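Local coordinates for protein putative ADP-Ribosyltransferase Scabin (Streptomyces scabiei 87.22, PDB 5EWK) that probably transfers ADP-ribose from NAD+ to an acceptor as a mono-ADP-ribosyltransferase, and binds a phenanthridinone ligand in what is probably its nicotinamide pocket, at residues T74-D79 and G132-I137; V116-D121 and V159-P164. One frame throughout, in Å; residues are numbered along the deposited sequence.

Interaction 1: residues T74-D79 and G132-I137; sequences TLYRSD and GYNYYI. With P34 (N~2~,N~2~-dimethyl-N~1~-(6-oxo-5,6-dihydrophenanthridin-2-yl)glycinamide), chain B.
Asp79 OD2 is gripped by two nitrogens of Arg77, NE at 2.8 Å and NH1 at 3.0 Å, while Asp79 N crosses to Tyr133 O at 3.1 Å in the neighbouring strand. This salt bridge is side-on: Asp79 OD2 lies close to the guanidinium plane, and NE and NH1 reach it from the same face of the carboxylate, NE on its anti side and 35° out of the plane. Arg77 gets there with CG anti to its backbone N (chi1 179°) and an extended chain, and the bridge holds its guanidinium flat against the bound P34, whose CAJ lies over one face. Strands 75-79 and 133-137 run antiparallel, and pairs of backbone hydrogen bonds join Leu75 with Ile137 and Arg77 with Tyr135. They form one side of the four-stranded sheet of an ADP-ribosyltransferase fold, and Arg77 probably corresponds to the arginine of the family's R-S-E signature. Ser78, next along the edge strand, binds P34 through its backbone as this fold usually binds nicotinamide: Ser78 N donates to P34 OAD at 2.8 Å, and P34 NAN returns a bond to Ser78 O at 2.8 Å. On the face carrying Tyr76, Ser78, Asn134 and Tyr136, the edge of the Tyr76 ring points at the face of the Tyr136 ring, planes at 79°, with Tyr76 CE2 3.8 Å from Tyr136 CD2. The Tyr136 hydroxyl is bonded further out by Glu185 and His122. On the other face, Ile137 CD1 packs on Arg77 CB at 3.9 Å. The Tyr135 ring turns its edge to the Arg77 carbonyl, with CD2 3.5 Å from Arg77 O, and lies beside Asp79 CB; its hydroxyl bonds to the carbonyl of Arg81.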
ATOM      1  N   THR A  74       4.885   3.083  -9.048  1.00 20.97           N
ATOM      2  CA  THR A  74       4.385   3.798  -7.883  1.00 21.80           C
ATOM      3  C   THR A  74       3.024   3.245  -7.498  1.00 19.75           C
ATOM      4  O   THR A  74       2.156   3.048  -8.356  1.00 19.47           O
ATOM      5  CB  THR A  74       4.282   5.288  -8.198  1.00 17.69           C
ATOM      6  OG1 THR A  74       5.549   5.764  -8.665  1.00 19.08           O
ATOM      7  CG2 THR A  74       3.853   6.095  -6.980  1.00 19.57           C
ATOM      8  N   LEU A  75       2.847   3.007  -6.202  1.00 17.26           N
ATOM      9  CA  LEU A  75       1.558   2.688  -5.610  1.00 18.36           C
ATOM     10  C   LEU A  75       1.112   3.850  -4.735  1.00 17.21           C
ATOM     11  O   LEU A  75       1.869   4.788  -4.463  1.00 17.59           O
ATOM     12  CB  LEU A  75       1.628   1.403  -4.778  1.00 19.31           C
ATOM     13  CG  LEU A  75       2.074   0.134  -5.491  1.00 20.64           C
ATOM     14  CD1 LEU A  75       2.278  -1.012  -4.495  1.00 22.36           C
ATOM     15  CD2 LEU A  75       1.143  -0.235  -6.644  1.00 20.12           C
ATOM     16  N   TYR A  76      -0.135   3.784  -4.288  1.00 16.21           N
ATOM     17  CA  TYR A  76      -0.737   4.905  -3.589  1.00 15.43           C
ATOM     18  C   TYR A  76      -1.502   4.389  -2.383  1.00 19.07           C
ATOM     19  O   TYR A  76      -1.976   3.260  -2.368  1.00 19.23           O
ATOM     20  CB  TYR A  76      -1.666   5.729  -4.517  1.00 17.32           C
ATOM     21  CG  TYR A  76      -0.950   6.062  -5.805  1.00 15.28           C
ATOM     22  CD1 TYR A  76      -1.013   5.203  -6.878  1.00 16.48           C
ATOM     23  CD2 TYR A  76      -0.222   7.196  -5.916  1.00 17.38           C
ATOM     24  CE1 TYR A  76      -0.316   5.466  -8.065  1.00 19.25           C
ATOM     25  CE2 TYR A  76       0.478   7.476  -7.100  1.00 18.31           C
ATOM     26  CZ  TYR A  76       0.402   6.609  -8.145  1.00 19.34           C
ATOM     27  OH  TYR A  76       1.120   6.873  -9.299  1.00 19.26           O
ATOM     28  N   ARG A  77      -1.605   5.232  -1.365  1.00 18.97           N
ATOM     29  CA  ARG A  77      -2.474   4.938  -0.229  1.00 17.02           C
ATOM     30  C   ARG A  77      -3.102   6.226   0.271  1.00 17.33           C
ATOM     31  O   ARG A  77      -2.391   7.169   0.652  1.00 18.98           O
ATOM     32  CB  ARG A  77      -1.706   4.258   0.914  1.00 17.48           C
ATOM     33  CG  ARG A  77      -2.585   3.970   2.124  1.00 19.19           C
ATOM     34  CD  ARG A  77      -1.827   3.235   3.256  1.00 17.98           C
ATOM     35  NE  ARG A  77      -2.578   3.354   4.512  1.00 19.29           N
ATOM     36  CZ  ARG A  77      -3.581   2.575   4.877  1.00 21.25           C
ATOM     37  NH1 ARG A  77      -4.205   2.819   6.034  1.00 24.73           N
ATOM     38  NH2 ARG A  77      -3.969   1.549   4.131  1.00 22.10           N
ATOM     39  N   SER A  78      -4.439   6.229   0.276  1.00 19.88           N
ATOM     40  CA  SER A  78      -5.241   7.248   0.927  1.00 21.38           C
ATOM     41  C   SER A  78      -5.228   6.972   2.434  1.00 21.20           C
ATOM     42  O   SER A  78      -5.495   5.846   2.862  1.00 21.84           O
ATOM     43  CB  SER A  78      -6.665   7.182   0.348  1.00 23.13           C
ATOM     44  OG  SER A  78      -7.469   8.129   1.013  1.00 40.71           O
ATOM     45  N   ASP A  79      -4.871   7.967   3.238  1.00 21.28           N
ATOM     46  CA  ASP A  79      -4.811   7.770   4.684  1.00 21.09           C
ATOM     47  C   ASP A  79      -5.074   9.107   5.368  1.00 23.69           C
ATOM     48  O   ASP A  79      -4.570  10.152   4.940  1.00 29.79           O
ATOM     49  CB  ASP A  79      -3.453   7.192   5.099  1.00 24.46           C
ATOM     50  CG  ASP A  79      -3.489   6.413   6.387  1.00 25.88           C
ATOM     51  OD1 ASP A  79      -4.194   6.815   7.348  1.00 29.43           O
ATOM     52  OD2 ASP A  79      -2.777   5.385   6.461  1.00 22.63           O
ATOM     53  N   GLY A 132      -7.913  12.867   3.480  1.00 34.68           N
ATOM     54  CA  GLY A 132      -6.865  13.771   3.964  1.00 28.25           C
ATOM     55  C   GLY A 132      -5.555  13.790   3.186  1.00 23.19           C
ATOM     56  O   GLY A 132      -5.040  14.871   2.876  1.00 25.85           O
ATOM     57  N   TYR A 133      -5.000  12.621   2.896  1.00 21.79           N
ATOM     58  CA  TYR A 133      -3.696  12.526   2.231  1.00 21.33           C
ATOM     59  C   TYR A 133      -3.676  11.418   1.201  1.00 22.04           C
ATOM     60  O   TYR A 133      -4.226  10.347   1.416  1.00 20.88           O
ATOM     61  CB  TYR A 133      -2.587  12.255   3.257  1.00 23.38           C
ATOM     62  CG  TYR A 133      -2.447  13.367   4.268  1.00 22.56           C
ATOM     63  CD1 TYR A 133      -1.676  14.490   3.979  1.00 25.82           C
ATOM     64  CD2 TYR A 133      -3.118  13.320   5.494  1.00 25.97           C
ATOM     65  CE1 TYR A 133      -1.548  15.519   4.891  1.00 29.66           C
ATOM     66  CE2 TYR A 133      -2.986  14.337   6.401  1.00 27.56           C
ATOM     67  CZ  TYR A 133      -2.208  15.442   6.091  1.00 27.38           C
ATOM     68  OH  TYR A 133      -2.120  16.450   7.049  1.00 34.32           O
ATOM     69  N   ASN A 134      -2.960  11.662   0.098  1.00 18.01           N
ATOM     70  CA  ASN A 134      -2.660  10.644  -0.911  1.00 16.93           C
ATOM     71  C   ASN A 134      -1.153  10.394  -0.854  1.00 19.09           C
ATOM     72  O   ASN A 134      -0.364  11.255  -1.248  1.00 18.76           O
ATOM     73  CB  ASN A 134      -3.096  11.129  -2.292  1.00 18.46           C
ATOM     74  CG  ASN A 134      -3.170  10.029  -3.301  1.00 21.61           C
ATOM     75  OD1 ASN A 134      -3.531   8.879  -2.995  1.00 17.59           O
ATOM     76  ND2 ASN A 134      -2.784  10.352  -4.554  1.00 18.42           N
ATOM     77  N   TYR A 135      -0.766   9.265  -0.279  1.00 18.29           N
ATOM     78  CA  TYR A 135       0.631   8.857  -0.187  1.00 18.94           C
ATOM     79  C   TYR A 135       1.096   8.134  -1.441  1.00 18.05           C
ATOM     80  O   TYR A 135       0.359   7.350  -2.041  1.00 16.09           O
ATOM     81  CB  TYR A 135       0.825   7.960   1.038  1.00 18.99           C
ATOM     82  CG  TYR A 135       0.759   8.719   2.349  1.00 19.61           C
ATOM     83  CD1 TYR A 135       1.904   9.277   2.905  1.00 19.24           C
ATOM     84  CD2 TYR A 135      -0.436   8.889   3.023  1.00 18.49           C
ATOM     85  CE1 TYR A 135       1.867   9.982   4.073  1.00 20.76           C
ATOM     86  CE2 TYR A 135      -0.482   9.586   4.242  1.00 19.81           C
ATOM     87  CZ  TYR A 135       0.668  10.134   4.747  1.00 22.21           C
ATOM     88  OH  TYR A 135       0.659  10.851   5.915  1.00 23.96           O
ATOM     89  N   TYR A 136       2.356   8.385  -1.788  1.00 17.43           N
ATOM     90  CA  TYR A 136       3.048   7.833  -2.934  1.00 17.68           C
ATOM     91  C   TYR A 136       4.091   6.848  -2.422  1.00 16.35           C
ATOM     92  O   TYR A 136       4.895   7.191  -1.542  1.00 19.10           O
ATOM     93  CB  TYR A 136       3.715   8.962  -3.731  1.00 17.93           C
ATOM     94  CG  TYR A 136       2.779   9.911  -4.436  1.00 16.11           C
ATOM     95  CD1 TYR A 136       1.751  10.577  -3.766  1.00 17.40           C
ATOM     96  CD2 TYR A 136       2.874  10.105  -5.790  1.00 14.96           C
ATOM     97  CE1 TYR A 136       0.914  11.448  -4.430  1.00 19.03           C
ATOM     98  CE2 TYR A 136       2.029  10.957  -6.465  1.00 15.97           C
ATOM     99  CZ  TYR A 136       1.034  11.625  -5.771  1.00 17.07           C
ATOM    100  OH  TYR A 136       0.185  12.484  -6.413  1.00 18.02           O
ATOM    101  N   ILE A 137       4.061   5.617  -2.952  1.00 17.43           N
ATOM    102  CA  ILE A 137       4.806   4.490  -2.401  1.00 17.57           C
ATOM    103  C   ILE A 137       5.620   3.824  -3.509  1.00 19.52           C
ATOM    104  O   ILE A 137       5.104   3.584  -4.609  1.00 17.93           O
ATOM    105  CB  ILE A 137       3.849   3.475  -1.748  1.00 17.66           C
ATOM    106  CG1 ILE A 137       3.212   4.120  -0.516  1.00 17.50           C
ATOM    107  CG2 ILE A 137       4.582   2.170  -1.372  1.00 18.66           C
ATOM    108  CD1 ILE A 137       1.955   3.421  -0.072  1.00 21.03           C
TER
HETATM  109  CAA P34 B 301      -4.705   0.133   8.002  1.00 68.87           C
HETATM  110  N   P34 B 301      -6.085   0.551   8.226  1.00 80.78           N
HETATM  111  CAB P34 B 301      -6.069   1.880   8.770  1.00 82.30           C
HETATM  112  CA  P34 B 301      -6.807   0.570   6.975  1.00 76.02           C
HETATM  113  C   P34 B 301      -8.318   0.254   6.900  1.00 73.41           C
HETATM  114  O   P34 B 301      -8.885  -0.317   7.841  1.00 80.65           O
HETATM  115  NAM P34 B 301      -8.970   0.583   5.735  1.00 57.16           N
HETATM  116  CAP P34 B 301      -8.332   1.250   4.657  1.00 36.76           C
HETATM  117  CAK P34 B 301      -8.266   0.677   3.384  1.00 26.20           C
HETATM  118  CAU P34 B 301      -7.590   1.395   2.362  1.00 20.28           C
HETATM  119  CAT P34 B 301      -7.454   0.924   0.975  1.00 21.95           C
HETATM  120  CAI P34 B 301      -7.966  -0.302   0.556  1.00 24.35           C
HETATM  121  CAF P34 B 301      -7.818  -0.702  -0.756  1.00 22.45           C
HETATM  122  CAE P34 B 301      -7.106   0.077  -1.677  1.00 21.91           C
HETATM  123  CAH P34 B 301      -6.578   1.303  -1.261  1.00 20.94           C
HETATM  124  CAS P34 B 301      -6.742   1.713   0.052  1.00 19.59           C
HETATM  125  CAQ P34 B 301      -6.205   3.029   0.412  1.00 19.10           C
HETATM  126  OAD P34 B 301      -5.586   3.753  -0.374  1.00 19.62           O
HETATM  127  NAN P34 B 301      -6.357   3.420   1.697  1.00 20.00           N
HETATM  128  CAR P34 B 301      -7.046   2.639   2.667  1.00 23.31           C
HETATM  129  CAJ P34 B 301      -7.121   3.187   3.951  1.00 28.69           C
HETATM  130  CAG P34 B 301      -7.789   2.489   4.910  1.00 32.60           C

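Interaction 2: residues V116-D121 and V159-P164. With P34 (N~2~,N~2~-dimethyl-N~1~-(6-oxo-5,6-dihydrophenanthridin-2-yl)glycinamide), chain B.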
ATOM      1  N   VAL A 116      -1.284  -3.757   5.173  1.00 20.43           N
ATOM      2  CA  VAL A 116      -1.527  -2.358   4.824  1.00 20.84           C
ATOM      3  C   VAL A 116      -1.953  -2.301   3.367  1.00 21.37           C
ATOM      4  O   VAL A 116      -1.198  -2.722   2.474  1.00 20.87           O
ATOM      5  CB  VAL A 116      -0.295  -1.472   5.057  1.00 22.34           C
ATOM      6  CG1 VAL A 116      -0.559  -0.046   4.538  1.00 22.67           C
ATOM      7  CG2 VAL A 116       0.066  -1.453   6.565  1.00 26.06           C
ATOM      8  N   SER A 117      -3.130  -1.726   3.130  1.00 22.33           N
ATOM      9  CA  SER A 117      -3.699  -1.649   1.789  1.00 20.52           C
ATOM     10  C   SER A 117      -3.138  -0.465   1.019  1.00 17.50           C
ATOM     11  O   SER A 117      -3.056   0.653   1.531  1.00 18.45           O
ATOM     12  CB  SER A 117      -5.213  -1.512   1.835  1.00 29.09           C
ATOM     13  OG  SER A 117      -5.787  -2.666   2.406  1.00 26.18           O
ATOM     14  N   THR A 118      -2.784  -0.733  -0.235  1.00 18.98           N
ATOM     15  CA  THR A 118      -2.399   0.287  -1.206  1.00 18.25           C
ATOM     16  C   THR A 118      -3.147   0.001  -2.503  1.00 17.38           C
ATOM     17  O   THR A 118      -3.812  -1.034  -2.651  1.00 16.82           O
ATOM     18  CB  THR A 118      -0.887   0.285  -1.468  1.00 18.60           C
ATOM     19  OG1 THR A 118      -0.558  -0.879  -2.218  1.00 19.66           O
ATOM     20  CG2 THR A 118      -0.096   0.343  -0.133  1.00 20.42           C
ATOM     21  N   THR A 119      -2.994   0.888  -3.482  1.00 17.46           N
ATOM     22  CA  THR A 119      -3.652   0.738  -4.766  1.00 14.80           C
ATOM     23  C   THR A 119      -2.719   1.102  -5.919  1.00 14.99           C
ATOM     24  O   THR A 119      -1.837   1.955  -5.792  1.00 17.34           O
ATOM     25  CB  THR A 119      -4.929   1.612  -4.837  1.00 15.49           C
ATOM     26  OG1 THR A 119      -5.556   1.475  -6.109  1.00 18.40           O
ATOM     27  CG2 THR A 119      -4.630   3.076  -4.560  1.00 16.48           C
ATOM     28  N   TYR A 120      -2.972   0.452  -7.050  1.00 18.14           N
ATOM     29  CA  TYR A 120      -2.342   0.842  -8.304  1.00 15.14           C
ATOM     30  C   TYR A 120      -2.850   2.189  -8.825  1.00 17.46           C
ATOM     31  O   TYR A 120      -2.207   2.802  -9.706  1.00 20.12           O
ATOM     32  CB  TYR A 120      -2.614  -0.215  -9.368  1.00 17.74           C
ATOM     33  CG  TYR A 120      -1.916  -1.536  -9.186  1.00 18.13           C
ATOM     34  CD1 TYR A 120      -0.554  -1.668  -9.413  1.00 19.98           C
ATOM     35  CD2 TYR A 120      -2.646  -2.689  -8.915  1.00 17.63           C
ATOM     36  CE1 TYR A 120       0.080  -2.907  -9.301  1.00 19.59           C
ATOM     37  CE2 TYR A 120      -2.030  -3.926  -8.788  1.00 19.47           C
ATOM     38  CZ  TYR A 120      -0.656  -4.036  -9.006  1.00 21.11           C
ATOM     39  OH  TYR A 120       0.009  -5.248  -8.912  1.00 22.49           O
ATOM     40  N   ASP A 121      -4.003   2.645  -8.327  1.00 17.49           N
ATOM     41  CA  ASP A 121      -4.740   3.770  -8.905  1.00 16.50           C
ATOM     42  C   ASP A 121      -4.429   5.068  -8.173  1.00 17.55           C
ATOM     43  O   ASP A 121      -4.900   5.299  -7.037  1.00 17.90           O
ATOM     44  CB  ASP A 121      -6.231   3.439  -8.833  1.00 17.25           C
ATOM     45  CG  ASP A 121      -7.127   4.497  -9.468  1.00 22.36           C
ATOM     46  OD1 ASP A 121      -6.632   5.517 -10.000  1.00 21.04           O
ATOM     47  OD2 ASP A 121      -8.381   4.279  -9.393  1.00 23.42           O
ATOM     48  N   VAL A 159      -8.322  -1.992  -7.139  1.00 20.28           N
ATOM     49  CA  VAL A 159      -7.067  -2.514  -7.689  1.00 21.38           C
ATOM     50  C   VAL A 159      -5.979  -2.482  -6.617  1.00 19.40           C
ATOM     51  O   VAL A 159      -4.921  -1.823  -6.735  1.00 18.37           O
ATOM     52  CB  VAL A 159      -6.693  -1.785  -8.996  1.00 21.54           C
ATOM     53  CG1 VAL A 159      -7.680  -2.164 -10.088  1.00 19.34           C
ATOM     54  CG2 VAL A 159      -6.651  -0.270  -8.827  1.00 19.90           C
ATOM     55  N   GLU A 160      -6.243  -3.237  -5.560  1.00 19.57           N
ATOM     56  CA  GLU A 160      -5.499  -3.169  -4.322  1.00 17.63           C
ATOM     57  C   GLU A 160      -4.251  -4.040  -4.367  1.00 20.27           C
ATOM     58  O   GLU A 160      -4.244  -5.127  -4.954  1.00 21.98           O
ATOM     59  CB  GLU A 160      -6.395  -3.626  -3.162  1.00 19.55           C
ATOM     60  CG  GLU A 160      -5.735  -3.555  -1.817  1.00 20.72           C
ATOM     61  CD  GLU A 160      -6.612  -4.028  -0.668  1.00 28.46           C
ATOM     62  OE1 GLU A 160      -7.835  -4.159  -0.855  1.00 25.85           O
ATOM     63  OE2 GLU A 160      -6.041  -4.238   0.424  1.00 29.79           O
ATOM     64  N   VAL A 161      -3.205  -3.560  -3.700  1.00 20.69           N
ATOM     65  CA  VAL A 161      -2.023  -4.338  -3.362  1.00 19.30           C
ATOM     66  C   VAL A 161      -1.908  -4.293  -1.839  1.00 20.77           C
ATOM     67  O   VAL A 161      -1.853  -3.207  -1.247  1.00 19.72           O
ATOM     68  CB  VAL A 161      -0.753  -3.795  -4.049  1.00 18.14           C
ATOM     69  CG1 VAL A 161       0.481  -4.598  -3.601  1.00 22.61           C
ATOM     70  CG2 VAL A 161      -0.922  -3.825  -5.569  1.00 20.11           C
ATOM     71  N   ALA A 162      -1.885  -5.459  -1.211  1.00 20.90           N
ATOM     72  CA  ALA A 162      -1.906  -5.560   0.241  1.00 18.60           C
ATOM     73  C   ALA A 162      -0.516  -5.938   0.733  1.00 22.35           C
ATOM     74  O   ALA A 162       0.028  -6.971   0.320  1.00 23.33           O
ATOM     75  CB  ALA A 162      -2.924  -6.603   0.686  1.00 21.46           C
ATOM     76  N   PHE A 163       0.044  -5.132   1.639  1.00 20.15           N
ATOM     77  CA  PHE A 163       1.413  -5.350   2.093  1.00 24.26           C
ATOM     78  C   PHE A 163       1.403  -6.050   3.448  1.00 23.13           C
ATOM     79  O   PHE A 163       1.086  -5.414   4.477  1.00 23.30           O
ATOM     80  CB  PHE A 163       2.193  -4.030   2.159  1.00 20.44           C
ATOM     81  CG  PHE A 163       2.758  -3.633   0.824  1.00 19.05           C
ATOM     82  CD1 PHE A 163       4.021  -4.040   0.413  1.00 21.72           C
ATOM     83  CD2 PHE A 163       1.966  -2.897  -0.038  1.00 18.59           C
ATOM     84  CE1 PHE A 163       4.482  -3.702  -0.828  1.00 25.89           C
ATOM     85  CE2 PHE A 163       2.436  -2.540  -1.297  1.00 19.21           C
ATOM     86  CZ  PHE A 163       3.686  -2.932  -1.691  1.00 22.03           C
ATOM     87  N   PRO A 164       1.707  -7.350   3.514  1.00 23.32           N
ATOM     88  CA  PRO A 164       1.754  -8.030   4.818  1.00 23.31           C
ATOM     89  C   PRO A 164       2.916  -7.506   5.648  1.00 29.72           C
ATOM     90  O   PRO A 164       4.060  -7.456   5.192  1.00 28.49           O
ATOM     91  CB  PRO A 164       1.924  -9.512   4.459  1.00 26.40           C
ATOM     92  CG  PRO A 164       1.783  -9.604   2.968  1.00 27.85           C
ATOM     93  CD  PRO A 164       2.149  -8.236   2.421  1.00 26.38           C
TER
HETATM   94  CAA P34 B 301      -4.705   0.133   8.002  1.00 68.87           C
HETATM   95  N   P34 B 301      -6.085   0.551   8.226  1.00 80.78           N
HETATM   96  CAB P34 B 301      -6.069   1.880   8.770  1.00 82.30           C
HETATM   97  CA  P34 B 301      -6.807   0.570   6.975  1.00 76.02           C
HETATM   98  C   P34 B 301      -8.318   0.254   6.900  1.00 73.41           C
HETATM   99  O   P34 B 301      -8.885  -0.317   7.841  1.00 80.65           O
HETATM  100  NAM P34 B 301      -8.970   0.583   5.735  1.00 57.16           N
HETATM  101  CAP P34 B 301      -8.332   1.250   4.657  1.00 36.76           C
HETATM  102  CAK P34 B 301      -8.266   0.677   3.384  1.00 26.20           C
HETATM  103  CAU P34 B 301      -7.590   1.395   2.362  1.00 20.28           C
HETATM  104  CAT P34 B 301      -7.454   0.924   0.975  1.00 21.95           C
HETATM  105  CAI P34 B 301      -7.966  -0.302   0.556  1.00 24.35           C
HETATM  106  CAF P34 B 301      -7.818  -0.702  -0.756  1.00 22.45           C
HETATM  107  CAE P34 B 301      -7.106   0.077  -1.677  1.00 21.91           C
HETATM  108  CAH P34 B 301      -6.578   1.303  -1.261  1.00 20.94           C
HETATM  109  CAS P34 B 301      -6.742   1.713   0.052  1.00 19.59           C
HETATM  110  CAQ P34 B 301      -6.205   3.029   0.412  1.00 19.10           C
HETATM  111  OAD P34 B 301      -5.586   3.753  -0.374  1.00 19.62           O
HETATM  112  NAN P34 B 301      -6.357   3.420   1.697  1.00 20.00           N
HETATM  113  CAR P34 B 301      -7.046   2.639   2.667  1.00 23.31           C
HETATM  114  CAJ P34 B 301      -7.121   3.187   3.951  1.00 28.69           C
HETATM  115  CAG P34 B 301      -7.789   2.489   4.910  1.00 32.60           C
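Two signature elements of the R-S-E class of ADP-ribosyltransferases probably meet here: the S-T-T triplet Ser117-Thr118-Thr119 on strand 115-119, and the Q-x-E segment that ends in Glu160 on strand 160-164. The strands are antiparallel, with Val116 opposite Phe163 and Thr118 opposite Val161 as hydrogen-bonded pairs. Ser117 and Glu160 point to the same face, where Ser117 OG donates to Glu160 OE2 over a short 2.5 Å, approaching from above the carboxylate plane, 51° out of it. The Glu160 side chain is extended, CG lying anti to the backbone N (chi1 -178°), and this carries the carboxylate along the sheet to the serine; Tyr106 OH also bonds to Ser117 OG. The same face meets the unsubstituted outer ring of P34: Ser117 CB is 3.3 Å from P34 CAI, and Glu160 OE1 comes close to CAF. Between the strands Val161 O accepts twice from Thr118, from the backbone N at 2.8 Å and from OG1 at 2.8 Å, the two donors arriving from opposite faces of the carbonyl plane; the Thr118 side chain lies on the sheet face away from Ser117 and Glu160. Thr118 OG1 sits between its own backbone N and carbonyl carbon (chi1 72°), where it can reach that oxygen and also abut the edge of the Phe163 ring in plane, 3.5 Å from CE2. At the far end Tyr120 N bonds to Val159 O at 3.0 Å. Beside it Thr119 OG1 accepts from Asp121 N in an ST turn, bonds to the carbonyl of Gln158 and touches Val159 CG2 at 3.4 Å. The Tyr120 ring lies across Val161 in a CH-pi contact, CG2 sitting over its face toward the rim, 3.4 Å from Tyr120 CE2.

Interactions 1 and 2 belong to two different sheets whose edge strands, 75-79 and 115-119, meet in the core, the contact centres being about 10 Å apart. Tyr76 O probably accepts from Thr119 N at 2.8 Å, and Arg77 NH2 probably donates to Ser117 O at 2.9 Å, so the arginine ties one sheet to the other beside the pocket. Next to these bonds, Leu75 CD1 packs on Phe163 CE2 at 3.5 Å. P34 spans the junction: interaction 1 holds its lactam by the Ser78 backbone and interaction 2 lines its outer ring, while Asn110 ND2 adds a further hydrogen bond to the ligand. This arrangement is consistent with a nicotinamide-binding pocket.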